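Side-chain contacts in prophenoloxidase b (Marsupenaeus japonicus, PDB 3WKY), which probably oxidises phenolic compounds, as a secreted type 3 copper protein of the haemocyanin and phenoloxidase family that holds a copper-dioxygen cluster: residues A115-Y120 with F198-H203; A79-S84 with P207-P212; V310-L313 with S319-R322; Y312-N317 with D351-I356. One frame throughout, in Å; residues are numbered along the deposited sequence. Where two conformers were deposited one is given.

Contact 1: residues A115-Y120 with F198-H203; sequences ALYHTY and FHWHWH. With CUO (Cu2-o2 cluster), chain J.
Different first torsions bring Tyr117 and Trp200 together: Tyr117 keeps CG beside its backbone N (chi1 -82°), while Trp200 carries its indole anti to its own N (chi1 163°), and the two side chains cross at about a right angle. The result is a T-shaped pair at the heart of an aromatic cluster, joining helix 109-122 of the all-alpha region to helix 193-205 of the copper-containing region. The edge of the indole meets one face of the phenol, its NE1 standing 3.5 Å from Tyr117 CD2 and displaced toward the rim of the ring; the planes lie at 89°. Further along the indole edge, Trp200 CZ2 reaches Tyr117 CD2 at 3.7 Å. His201 is the third member, bringing its CE1 to 3.7 Å from Tyr117 CD1 at an oblique approach, and its ND1 is hydrogen-bonded to Tyr121 OH. The phenol is steadied at its far end, where Tyr117 OH bonds to Pro132 O. With an alanine here in place of Tyr117, the indole edge would probably face a gap and Pro132 O would lose this partner. Trp200 and His201 thus supply the contacts to the neighbouring helix, whereas His199 and His203, one turn apart, reach the metal site. With His226 they bind one copper, at 2.2 Å from His199 NE2 to CU1 and 2.3 Å from His203 NE2 to CU1.

Contact 2: residues A79-S84 with P207-P212; sequences AVKDLS and PYYIEP
The Tyr209 ring is approached obliquely by the side chain of Lys81, whose CB lies 3.7 Å from Tyr209 CD2. One face of the ring carries Pro207 CB, offset toward the rim, and Tyr208 CD1 sits at its edge. Tyr208 is turned so that its own face receives Tyr209 CD1 over the centre. Tyr209 holds its CG between the backbone N and carbonyl carbon (chi1 41°), which swings the phenol back over Pro207 and sets its OH 3.8 Å from Val80 CG1. All this is built on a type I beta turn from Pro207 to Ile210, closed by Ile210 N to Pro207 O at 3.0 Å, in the loop that follows helix 193-205; the turn packs against helix 74-89. Lys81 runs antiparallel to the phenol, its chain fully extended, until NZ donates to Tyr209 O at 3.0 Å, nearly in line with the carbonyl (169°). A methionine in place of Lys81 would probably leave Tyr209 O without this donor. The carboxylate of Glu211 is a looser neighbour, with OE2 5.4 Å from Lys81 NZ, an opposite charge that may attract weakly but is not in contact.

Contact 3: residues V310-L313 with S319-R322; sequences VGYL and SYVR. With NAG (2-acetamido-2-deoxy-beta-D-glucopyranose), chain G.
Tyr312 and Tyr320 meet ring against ring on the tightly packed side of the contact, above a well-bonded backbone. Leu313 and Val321 form an antiparallel hydrogen-bonded pair: Val321 N donates to Leu313 O at 2.7 Å, and Leu313 N to Val321 O at 2.9 Å. Tyr312 and Arg322 follow as a non-hydrogen-bonded pair, and Tyr312 CA adds a CA-H...O contact to Val321 O at 3.2 Å. The tyrosines are not cross-strand partners but lie diagonally. With chi1 at 57°, Tyr312 tucks its ring over its own backbone, which brings the ring edge toward the face of Tyr320 in an offset edge-to-face pair, with planes at 71° and Tyr312 CD1 3.3 Å from Tyr320 CD1. Val310 CG2 covers one face of Tyr312 over its centre.

Outward the packing thins. Tyr320 is exposed, and Ser319 points away from the opposite strand; in the conformer given its OG lies 3.3 Å from NAG C1 and is hydrogen-bonded to Asn317 OD1. Arg322, by contrast, is held beyond the pair: its guanidinium makes a salt bridge with Glu331 and a hydrogen bond through NH1 to Cys687 O of a second subunit. That subunit also packs Arg666 on Tyr312. At the start, Gly311, with positive phi, is the C-prime residue of a Schellman motif ending helix 294-310, and the chain turns directly into a short beta hairpin.

Contact 4: residues Y312-N317 with D351-I356; sequences YLIHEN and DVYGNI. With NAG (2-acetamido-2-deoxy-beta-D-glucopyranose), chain G.
Tyr353 OH is gripped by the backbone of Ile314, whose N donates to it at 2.9 Å along a nearly straight line (168°), arriving in the plane of the phenol at its edge. Side-chain carbons flank that oxygen: Ile314 CG2 comes to 3.4 Å from Tyr353 OH, and Leu313 CD2 approaches Tyr353 CZ obliquely at 3.8 Å. The phenol comes in roughly perpendicular to the Ile314 side chain. Its CG lies anti to the carbonyl carbon (chi1 -56°), directing the phenol at the strand, and Val352 CG1 backs one ring face over its centre. In the next shell, Tyr353 packs on His303 and Leu304 of helix 294-310, while Asn349 ND2 bonds to Ile314 O. A water forms a second bridge, donating to Glu316 OE1 at 2.7 Å and accepting from Asp351 N at 2.9 Å. Farther out, Asn317 N bonds in the imidazole plane to His315 ND1 at 3.0 Å, a bond that probably fixes the ring's rotation, with NAG O5 over its centre. The sugar is joined covalently through C1 to Asn317 ND2. The whole is a short helix packed on a hairpin strand, whose turn presents an N-linked glycosylation site.

From the N terminus, helix 74-89 opens contact 2 and helix 109-122 opens contact 1. Contact 1 closes first, on helix 193-205, and contact 2 just afterwards, in the loop that follows, so contact 1 is nested within contact 2. The two touch where His118 packs on Ser84 and Pro207, and together tie the all-alpha region to the copper-containing one. Contacts 3 and 4 come later, in series with both. They share Tyr312 and Leu313: contact 3 closes the short hairpin loop first, and contact 4, starting from the same strand, closes a longer one onto helix 350-353. Contacts 2 and 4 approach to about 6 Å between nearest atoms without touching.

Contact 1: residues A115-Y120 with F198-H203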
# COMPACT_ATOMS: atom_id res chain seq x y z
N ALA A 115 27.80 -16.19 -34.88
CA ALA A 115 27.73 -17.26 -35.88
C ALA A 115 29.10 -17.90 -36.13
O ALA A 115 29.21 -19.13 -36.28
CB ALA A 115 27.13 -16.72 -37.20
N LEU A 116 30.15 -17.08 -36.15
CA LEU A 116 31.51 -17.58 -36.36
C LEU A 116 31.97 -18.47 -35.20
O LEU A 116 32.51 -19.56 -35.42
CB LEU A 116 32.50 -16.43 -36.52
CG LEU A 116 32.87 -16.00 -37.94
CD1 LEU A 116 34.00 -14.98 -37.89
CD2 LEU A 116 33.26 -17.21 -38.77
N TYR A 117 31.78 -18.00 -33.97
CA TYR A 117 32.16 -18.81 -32.81
C TYR A 117 31.37 -20.11 -32.79
O TYR A 117 31.92 -21.18 -32.52
CB TYR A 117 31.94 -18.03 -31.50
CG TYR A 117 33.05 -17.07 -31.12
CD1 TYR A 117 34.16 -17.50 -30.42
CD2 TYR A 117 32.96 -15.72 -31.45
CE1 TYR A 117 35.17 -16.61 -30.06
CE2 TYR A 117 33.97 -14.82 -31.09
CZ TYR A 117 35.07 -15.28 -30.40
OH TYR A 117 36.06 -14.39 -30.05
N HIS A 118 30.07 -20.03 -33.07
CA HIS A 118 29.24 -21.23 -33.07
C HIS A 118 29.75 -22.22 -34.12
O HIS A 118 29.74 -23.44 -33.90
CB HIS A 118 27.78 -20.91 -33.36
CG HIS A 118 26.90 -22.11 -33.41
ND1 HIS A 118 26.85 -23.05 -32.39
CD2 HIS A 118 26.03 -22.55 -34.35
CE1 HIS A 118 25.99 -24.00 -32.71
NE2 HIS A 118 25.47 -23.72 -33.89
N THR A 119 30.19 -21.68 -35.25
CA THR A 119 30.72 -22.49 -36.34
C THR A 119 31.95 -23.31 -35.93
O THR A 119 32.09 -24.47 -36.33
CB THR A 119 31.05 -21.61 -37.55
OG1 THR A 119 29.82 -21.09 -38.09
CG2 THR A 119 31.77 -22.41 -38.64
N TYR A 120 32.83 -22.72 -35.13
CA TYR A 120 33.99 -23.47 -34.63
C TYR A 120 33.58 -24.64 -33.74
O TYR A 120 34.27 -25.65 -33.70
CB TYR A 120 34.97 -22.56 -33.89
CG TYR A 120 35.96 -21.82 -34.76
CD1 TYR A 120 35.55 -20.78 -35.59
CD2 TYR A 120 37.31 -22.15 -34.74
CE1 TYR A 120 36.45 -20.09 -36.37
CE2 TYR A 120 38.23 -21.45 -35.52
CZ TYR A 120 37.79 -20.43 -36.33
OH TYR A 120 38.68 -19.73 -37.12
N PHE A 198 33.42 -16.86 -20.93
CA PHE A 198 33.01 -18.25 -20.72
C PHE A 198 31.50 -18.38 -20.92
O PHE A 198 31.01 -19.32 -21.55
CB PHE A 198 33.42 -18.72 -19.33
CG PHE A 198 32.67 -19.94 -18.86
CD1 PHE A 198 32.91 -21.18 -19.43
CD2 PHE A 198 31.73 -19.84 -17.84
CE1 PHE A 198 32.23 -22.31 -19.00
CE2 PHE A 198 31.04 -20.97 -17.39
CZ PHE A 198 31.29 -22.20 -17.97
N HIS A 199 30.74 -17.42 -20.39
CA HIS A 199 29.31 -17.46 -20.56
C HIS A 199 28.89 -17.39 -22.04
O HIS A 199 28.00 -18.12 -22.49
CB HIS A 199 28.69 -16.31 -19.76
CG HIS A 199 27.24 -16.47 -19.53
ND1 HIS A 199 26.30 -15.62 -20.08
CD2 HIS A 199 26.54 -17.39 -18.82
CE1 HIS A 199 25.09 -16.01 -19.72
NE2 HIS A 199 25.22 -17.06 -18.94
N TRP A 200 29.53 -16.51 -22.80
CA TRP A 200 29.34 -16.46 -24.26
C TRP A 200 29.66 -17.82 -24.90
O TRP A 200 28.86 -18.37 -25.66
CB TRP A 200 30.23 -15.34 -24.80
CG TRP A 200 30.55 -15.28 -26.29
CD1 TRP A 200 31.56 -15.96 -26.95
CD2 TRP A 200 29.95 -14.41 -27.27
NE1 TRP A 200 31.58 -15.59 -28.28
CE2 TRP A 200 30.62 -14.64 -28.50
CE3 TRP A 200 28.91 -13.47 -27.23
CZ2 TRP A 200 30.26 -13.97 -29.68
CZ3 TRP A 200 28.56 -12.80 -28.41
CH2 TRP A 200 29.24 -13.06 -29.62
N HIS A 201 30.83 -18.36 -24.58
CA HIS A 201 31.22 -19.66 -25.12
C HIS A 201 30.24 -20.76 -24.78
O HIS A 201 29.89 -21.59 -25.64
CB HIS A 201 32.63 -20.03 -24.69
CG HIS A 201 33.69 -19.38 -25.52
ND1 HIS A 201 34.09 -19.89 -26.74
CD2 HIS A 201 34.41 -18.25 -25.33
CE1 HIS A 201 35.02 -19.11 -27.25
NE2 HIS A 201 35.23 -18.10 -26.42
N TRP A 202 29.79 -20.78 -23.53
CA TRP A 202 28.87 -21.84 -23.13
C TRP A 202 27.62 -21.81 -24.00
O TRP A 202 27.15 -22.84 -24.49
CB TRP A 202 28.50 -21.77 -21.64
CG TRP A 202 27.78 -23.04 -21.25
CD1 TRP A 202 28.34 -24.19 -20.74
CD2 TRP A 202 26.39 -23.31 -21.43
NE1 TRP A 202 27.37 -25.15 -20.58
CE2 TRP A 202 26.16 -24.63 -21.00
CE3 TRP A 202 25.31 -22.56 -21.92
CZ2 TRP A 202 24.89 -25.23 -21.03
CZ3 TRP A 202 24.05 -23.15 -21.95
CH2 TRP A 202 23.85 -24.47 -21.51
N HIS A 203 27.06 -20.62 -24.19
CA HIS A 203 25.81 -20.53 -24.92
C HIS A 203 25.97 -20.70 -26.42
O HIS A 203 25.00 -21.00 -27.11
CB HIS A 203 25.09 -19.23 -24.60
CG HIS A 203 24.38 -19.29 -23.29
ND1 HIS A 203 23.18 -19.94 -23.13
CD2 HIS A 203 24.72 -18.81 -22.07
CE1 HIS A 203 22.79 -19.84 -21.87
NE2 HIS A 203 23.72 -19.16 -21.21
CU1 CUO J . 23.57 -18.50 -19.04
CU2 CUO J . 20.44 -17.04 -18.02
O1 CUO J . 21.63 -18.06 -19.23
O2 CUO J . 22.36 -16.60 -18.95

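Contact 2: residues A79-S84 with P207-P212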
# COMPACT_ATOMS: atom_id res chain seq x y z
N ALA A 79 18.57 -15.83 -36.34
CA ALA A 79 19.45 -15.20 -37.31
C ALA A 79 20.86 -15.76 -37.21
O ALA A 79 21.51 -16.03 -38.23
CB ALA A 79 19.46 -13.69 -37.13
N VAL A 80 21.34 -15.95 -35.98
CA VAL A 80 22.66 -16.55 -35.79
C VAL A 80 22.65 -18.00 -36.28
O VAL A 80 23.60 -18.46 -36.92
CB VAL A 80 23.12 -16.46 -34.32
CG1 VAL A 80 24.31 -17.37 -34.06
CG2 VAL A 80 23.48 -15.04 -33.98
N LYS A 81 21.57 -18.71 -35.99
CA LYS A 81 21.45 -20.10 -36.42
C LYS A 81 21.44 -20.17 -37.96
O LYS A 81 22.07 -21.06 -38.55
CB LYS A 81 20.17 -20.71 -35.87
CG LYS A 81 20.02 -22.20 -36.15
CD LYS A 81 18.65 -22.70 -35.67
CE LYS A 81 18.58 -24.21 -35.75
NZ LYS A 81 17.25 -24.71 -35.32
N ASP A 82 20.74 -19.24 -38.59
CA ASP A 82 20.63 -19.23 -40.05
C ASP A 82 21.95 -18.88 -40.75
O ASP A 82 22.30 -19.49 -41.76
CB ASP A 82 19.52 -18.28 -40.52
CG ASP A 82 18.12 -18.80 -40.20
OD1 ASP A 82 18.01 -19.96 -39.74
OD2 ASP A 82 17.14 -18.05 -40.41
N LEU A 83 22.69 -17.92 -40.21
CA LEU A 83 24.01 -17.57 -40.74
C LEU A 83 25.04 -18.67 -40.52
O LEU A 83 25.78 -19.04 -41.43
CB LEU A 83 24.53 -16.26 -40.13
CG LEU A 83 25.89 -15.78 -40.63
CD1 LEU A 83 25.90 -15.64 -42.16
CD2 LEU A 83 26.29 -14.46 -39.97
N SER A 84 25.10 -19.20 -39.30
CA SER A 84 26.06 -20.25 -38.99
C SER A 84 25.79 -21.48 -39.86
O SER A 84 26.72 -22.21 -40.19
CB SER A 84 26.03 -20.61 -37.50
OG SER A 84 24.75 -21.10 -37.13
N PRO A 207 23.78 -23.85 -27.69
CA PRO A 207 22.65 -22.92 -27.84
C PRO A 207 21.32 -23.64 -27.73
O PRO A 207 21.17 -24.78 -28.19
CB PRO A 207 22.84 -22.36 -29.25
CG PRO A 207 23.59 -23.45 -30.00
CD PRO A 207 24.50 -24.07 -28.97
N TYR A 208 20.35 -22.98 -27.11
CA TYR A 208 19.05 -23.58 -26.91
C TYR A 208 18.33 -23.81 -28.23
O TYR A 208 17.34 -24.57 -28.28
CB TYR A 208 18.23 -22.71 -25.96
CG TYR A 208 17.99 -21.30 -26.46
CD1 TYR A 208 16.93 -21.03 -27.31
CD2 TYR A 208 18.81 -20.24 -26.07
CE1 TYR A 208 16.69 -19.74 -27.77
CE2 TYR A 208 18.57 -18.95 -26.52
CZ TYR A 208 17.52 -18.71 -27.37
OH TYR A 208 17.26 -17.43 -27.84
N TYR A 209 18.82 -23.18 -29.29
CA TYR A 209 18.18 -23.34 -30.60
C TYR A 209 18.82 -24.45 -31.43
O TYR A 209 18.44 -24.67 -32.59
CB TYR A 209 18.15 -21.99 -31.35
CG TYR A 209 19.44 -21.20 -31.21
CD1 TYR A 209 19.68 -20.38 -30.11
CD2 TYR A 209 20.42 -21.28 -32.19
CE1 TYR A 209 20.86 -19.66 -29.99
CE2 TYR A 209 21.59 -20.56 -32.08
CZ TYR A 209 21.81 -19.76 -30.99
OH TYR A 209 22.99 -19.06 -30.89
N ILE A 210 19.77 -25.17 -30.84
CA ILE A 210 20.44 -26.27 -31.56
C ILE A 210 19.42 -27.29 -32.06
O ILE A 210 18.38 -27.51 -31.43
CB ILE A 210 21.49 -26.96 -30.66
CG1 ILE A 210 22.51 -27.75 -31.51
CG2 ILE A 210 20.84 -27.88 -29.62
CD1 ILE A 210 23.58 -26.87 -32.13
N GLU A 211 19.68 -27.90 -33.21
CA GLU A 211 18.82 -28.98 -33.67
C GLU A 211 18.79 -30.08 -32.61
O GLU A 211 19.84 -30.56 -32.19
CB GLU A 211 19.32 -29.55 -35.00
CG GLU A 211 18.35 -29.37 -36.16
CD GLU A 211 17.18 -30.33 -36.11
OE1 GLU A 211 17.40 -31.55 -35.99
OE2 GLU A 211 16.03 -29.85 -36.19
N PRO A 212 17.58 -30.46 -32.16
CA PRO A 212 17.44 -31.44 -31.08
C PRO A 212 18.10 -32.77 -31.43
O PRO A 212 17.82 -33.33 -32.49
CB PRO A 212 15.92 -31.62 -30.96
CG PRO A 212 15.33 -30.96 -32.17
CD PRO A 212 16.29 -29.90 -32.58

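Contact 3: residues V310-L313 with S319-R322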
# COMPACT_ATOMS: atom_id res chain seq x y z
N VAL A 310 4.08 -33.76 -9.82
CA VAL A 310 3.42 -35.04 -10.09
C VAL A 310 4.31 -36.05 -10.82
O VAL A 310 3.92 -37.20 -11.00
CB VAL A 310 2.11 -34.89 -10.90
CG1 VAL A 310 1.12 -34.00 -10.14
CG2 VAL A 310 2.41 -34.35 -12.32
N GLY A 311 5.49 -35.61 -11.24
CA GLY A 311 6.48 -36.50 -11.83
C GLY A 311 6.35 -36.79 -13.32
O GLY A 311 6.92 -37.76 -13.82
N TYR A 312 5.63 -35.94 -14.04
CA TYR A 312 5.53 -36.09 -15.48
C TYR A 312 5.14 -34.80 -16.18
O TYR A 312 4.46 -33.94 -15.63
CB TYR A 312 4.58 -37.23 -15.87
CG TYR A 312 3.17 -37.12 -15.34
CD1 TYR A 312 2.23 -36.34 -15.98
CD2 TYR A 312 2.78 -37.81 -14.20
CE1 TYR A 312 0.93 -36.23 -15.51
CE2 TYR A 312 1.48 -37.70 -13.71
CZ TYR A 312 0.56 -36.91 -14.38
OH TYR A 312 -0.73 -36.79 -13.91
N LEU A 313 5.64 -34.67 -17.40
CA LEU A 313 5.27 -33.52 -18.23
C LEU A 313 4.26 -33.98 -19.26
O LEU A 313 4.19 -35.17 -19.60
CB LEU A 313 6.50 -32.94 -18.94
CG LEU A 313 7.61 -32.43 -18.02
CD1 LEU A 313 8.75 -31.82 -18.85
CD2 LEU A 313 7.06 -31.43 -17.01
N SER A 319 0.52 -37.06 -24.99
CA SER A 319 1.00 -38.13 -24.12
C SER A 319 1.78 -37.58 -22.92
O SER A 319 2.25 -36.44 -22.93
CB SER A 319 1.85 -39.14 -24.90
OG SER A 319 3.02 -38.54 -25.41
N TYR A 320 1.89 -38.39 -21.87
CA TYR A 320 2.61 -37.98 -20.67
C TYR A 320 4.03 -38.52 -20.72
O TYR A 320 4.25 -39.64 -21.17
CB TYR A 320 1.88 -38.47 -19.41
CG TYR A 320 0.58 -37.74 -19.17
CD1 TYR A 320 0.57 -36.41 -18.80
CD2 TYR A 320 -0.65 -38.37 -19.35
CE1 TYR A 320 -0.61 -35.72 -18.58
CE2 TYR A 320 -1.84 -37.69 -19.14
CZ TYR A 320 -1.81 -36.37 -18.75
OH TYR A 320 -2.98 -35.67 -18.54
N VAL A 321 4.98 -37.70 -20.28
CA VAL A 321 6.38 -38.10 -20.28
C VAL A 321 6.87 -38.16 -18.84
O VAL A 321 6.88 -37.15 -18.14
CB VAL A 321 7.27 -37.09 -21.05
CG1 VAL A 321 8.67 -37.67 -21.23
CG2 VAL A 321 6.66 -36.75 -22.40
N ARG A 322 7.27 -39.35 -18.39
CA ARG A 322 7.77 -39.50 -17.03
C ARG A 322 9.06 -38.73 -16.79
O ARG A 322 9.94 -38.70 -17.66
CB ARG A 322 8.00 -40.99 -16.72
CG ARG A 322 8.70 -41.25 -15.42
CD ARG A 322 8.74 -42.74 -15.07
NE ARG A 322 9.83 -43.44 -15.74
CZ ARG A 322 10.29 -44.62 -15.34
NH1 ARG A 322 9.76 -45.22 -14.28
NH2 ARG A 322 11.29 -45.19 -15.99
C1 NAG G . 4.39 -38.18 -28.39
C2 NAG G . 3.77 -39.51 -28.82
C3 NAG G . 4.46 -40.67 -28.13
C4 NAG G . 5.96 -40.61 -28.33
C5 NAG G . 6.51 -39.22 -28.00
C6 NAG G . 7.99 -39.10 -28.38
C7 NAG G . 1.51 -39.93 -29.53
C8 NAG G . 0.20 -40.52 -29.10
N2 NAG G . 2.34 -39.55 -28.57
O3 NAG G . 3.96 -41.88 -28.66
O4 NAG G . 6.58 -41.57 -27.50
O5 NAG G . 5.78 -38.20 -28.67
O6 NAG G . 8.78 -39.73 -27.39
O7 NAG G . 1.78 -39.83 -30.73

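Contact 4: residues Y312-N317 with D351-I356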
# COMPACT_ATOMS: atom_id res chain seq x y z
N TYR A 312 5.63 -35.94 -14.04
CA TYR A 312 5.53 -36.09 -15.48
C TYR A 312 5.14 -34.80 -16.18
O TYR A 312 4.46 -33.94 -15.63
CB TYR A 312 4.58 -37.23 -15.87
CG TYR A 312 3.17 -37.12 -15.34
CD1 TYR A 312 2.23 -36.34 -15.98
CD2 TYR A 312 2.78 -37.81 -14.20
CE1 TYR A 312 0.93 -36.23 -15.51
CE2 TYR A 312 1.48 -37.70 -13.71
CZ TYR A 312 0.56 -36.91 -14.38
OH TYR A 312 -0.73 -36.79 -13.91
N LEU A 313 5.64 -34.67 -17.40
CA LEU A 313 5.27 -33.52 -18.23
C LEU A 313 4.26 -33.98 -19.26
O LEU A 313 4.19 -35.17 -19.60
CB LEU A 313 6.50 -32.94 -18.94
CG LEU A 313 7.61 -32.43 -18.02
CD1 LEU A 313 8.75 -31.82 -18.85
CD2 LEU A 313 7.06 -31.43 -17.01
N ILE A 314 3.45 -33.05 -19.75
CA ILE A 314 2.53 -33.39 -20.82
C ILE A 314 3.11 -32.97 -22.16
O ILE A 314 3.48 -31.81 -22.36
CB ILE A 314 1.10 -32.83 -20.59
CG1 ILE A 314 0.19 -33.21 -21.76
CG2 ILE A 314 1.12 -31.31 -20.37
CD1 ILE A 314 -1.28 -32.99 -21.49
N HIS A 315 3.21 -33.93 -23.07
CA HIS A 315 3.77 -33.64 -24.38
C HIS A 315 2.74 -32.88 -25.19
O HIS A 315 1.53 -33.02 -24.97
CB HIS A 315 4.15 -34.95 -25.10
CG HIS A 315 5.13 -34.76 -26.21
ND1 HIS A 315 4.79 -34.21 -27.42
CD2 HIS A 315 6.46 -35.04 -26.28
CE1 HIS A 315 5.86 -34.15 -28.20
NE2 HIS A 315 6.89 -34.65 -27.53
N GLU A 316 3.20 -32.05 -26.12
CA GLU A 316 2.25 -31.32 -26.95
C GLU A 316 1.41 -32.29 -27.79
O GLU A 316 0.30 -31.95 -28.20
CB GLU A 316 2.93 -30.25 -27.82
CG GLU A 316 4.00 -30.76 -28.76
CD GLU A 316 4.63 -29.63 -29.54
OE1 GLU A 316 4.09 -28.51 -29.51
OE2 GLU A 316 5.68 -29.87 -30.18
N ASN A 317 1.92 -33.51 -27.97
CA ASN A 317 1.14 -34.53 -28.68
C ASN A 317 0.11 -35.25 -27.81
O ASN A 317 -0.55 -36.18 -28.28
CB ASN A 317 2.04 -35.49 -29.48
CG ASN A 317 2.78 -36.53 -28.62
OD1 ASN A 317 2.54 -36.67 -27.42
ND2 ASN A 317 3.67 -37.29 -29.27
N ASP A 351 3.82 -24.57 -25.82
CA ASP A 351 2.58 -23.83 -25.57
C ASP A 351 2.16 -23.91 -24.10
O ASP A 351 1.47 -23.02 -23.60
CB ASP A 351 1.42 -24.34 -26.44
CG ASP A 351 1.55 -23.93 -27.89
OD1 ASP A 351 2.49 -23.19 -28.24
OD2 ASP A 351 0.68 -24.34 -28.68
N VAL A 352 2.58 -24.97 -23.42
CA VAL A 352 2.20 -25.18 -22.03
C VAL A 352 3.27 -24.71 -21.03
O VAL A 352 2.94 -24.06 -20.03
CB VAL A 352 1.81 -26.66 -21.80
CG1 VAL A 352 1.78 -27.02 -20.30
CG2 VAL A 352 0.44 -26.93 -22.45
N TYR A 353 4.54 -25.02 -21.31
CA TYR A 353 5.64 -24.69 -20.38
C TYR A 353 6.41 -23.42 -20.76
O TYR A 353 7.16 -22.88 -19.94
CB TYR A 353 6.62 -25.88 -20.19
CG TYR A 353 5.89 -27.12 -19.73
CD1 TYR A 353 5.31 -27.17 -18.47
CD2 TYR A 353 5.74 -28.22 -20.57
CE1 TYR A 353 4.61 -28.30 -18.05
CE2 TYR A 353 5.05 -29.34 -20.16
CZ TYR A 353 4.49 -29.38 -18.90
OH TYR A 353 3.80 -30.49 -18.49
N GLY A 354 6.23 -22.96 -21.99
CA GLY A 354 6.73 -21.65 -22.40
C GLY A 354 8.23 -21.52 -22.61
O GLY A 354 8.90 -22.42 -23.13
N ASN A 355 8.75 -20.37 -22.20
CA ASN A 355 10.13 -19.98 -22.48
C ASN A 355 10.59 -19.10 -21.32
O ASN A 355 11.03 -17.96 -21.52
CB ASN A 355 10.18 -19.21 -23.81
CG ASN A 355 11.61 -18.95 -24.30
OD1 ASN A 355 12.54 -19.65 -23.92
ND2 ASN A 355 11.78 -17.91 -25.14
N ILE A 356 10.48 -19.63 -20.10
CA ILE A 356 10.62 -18.82 -18.89
C ILE A 356 11.98 -18.17 -18.74
O ILE A 356 12.09 -16.96 -18.56
CB ILE A 356 10.34 -19.64 -17.62
CG1 ILE A 356 8.86 -20.04 -17.56
CG2 ILE A 356 10.73 -18.84 -16.36
CD1 ILE A 356 8.61 -21.24 -16.60
C1 NAG G . 4.39 -38.18 -28.39
C2 NAG G . 3.77 -39.51 -28.82
C3 NAG G . 4.46 -40.67 -28.13
C4 NAG G . 5.96 -40.61 -28.33
C5 NAG G . 6.51 -39.22 -28.00
C6 NAG G . 7.99 -39.10 -28.38
C7 NAG G . 1.51 -39.93 -29.53
C8 NAG G . 0.20 -40.52 -29.10
N2 NAG G . 2.34 -39.55 -28.57
O3 NAG G . 3.96 -41.88 -28.66
O4 NAG G . 6.58 -41.57 -27.50
O5 NAG G . 5.78 -38.20 -28.67
O6 NAG G . 8.78 -39.73 -27.39
O7 NAG G . 1.78 -39.83 -30.73
O HOH W 1 3.36 -26.62 -27.75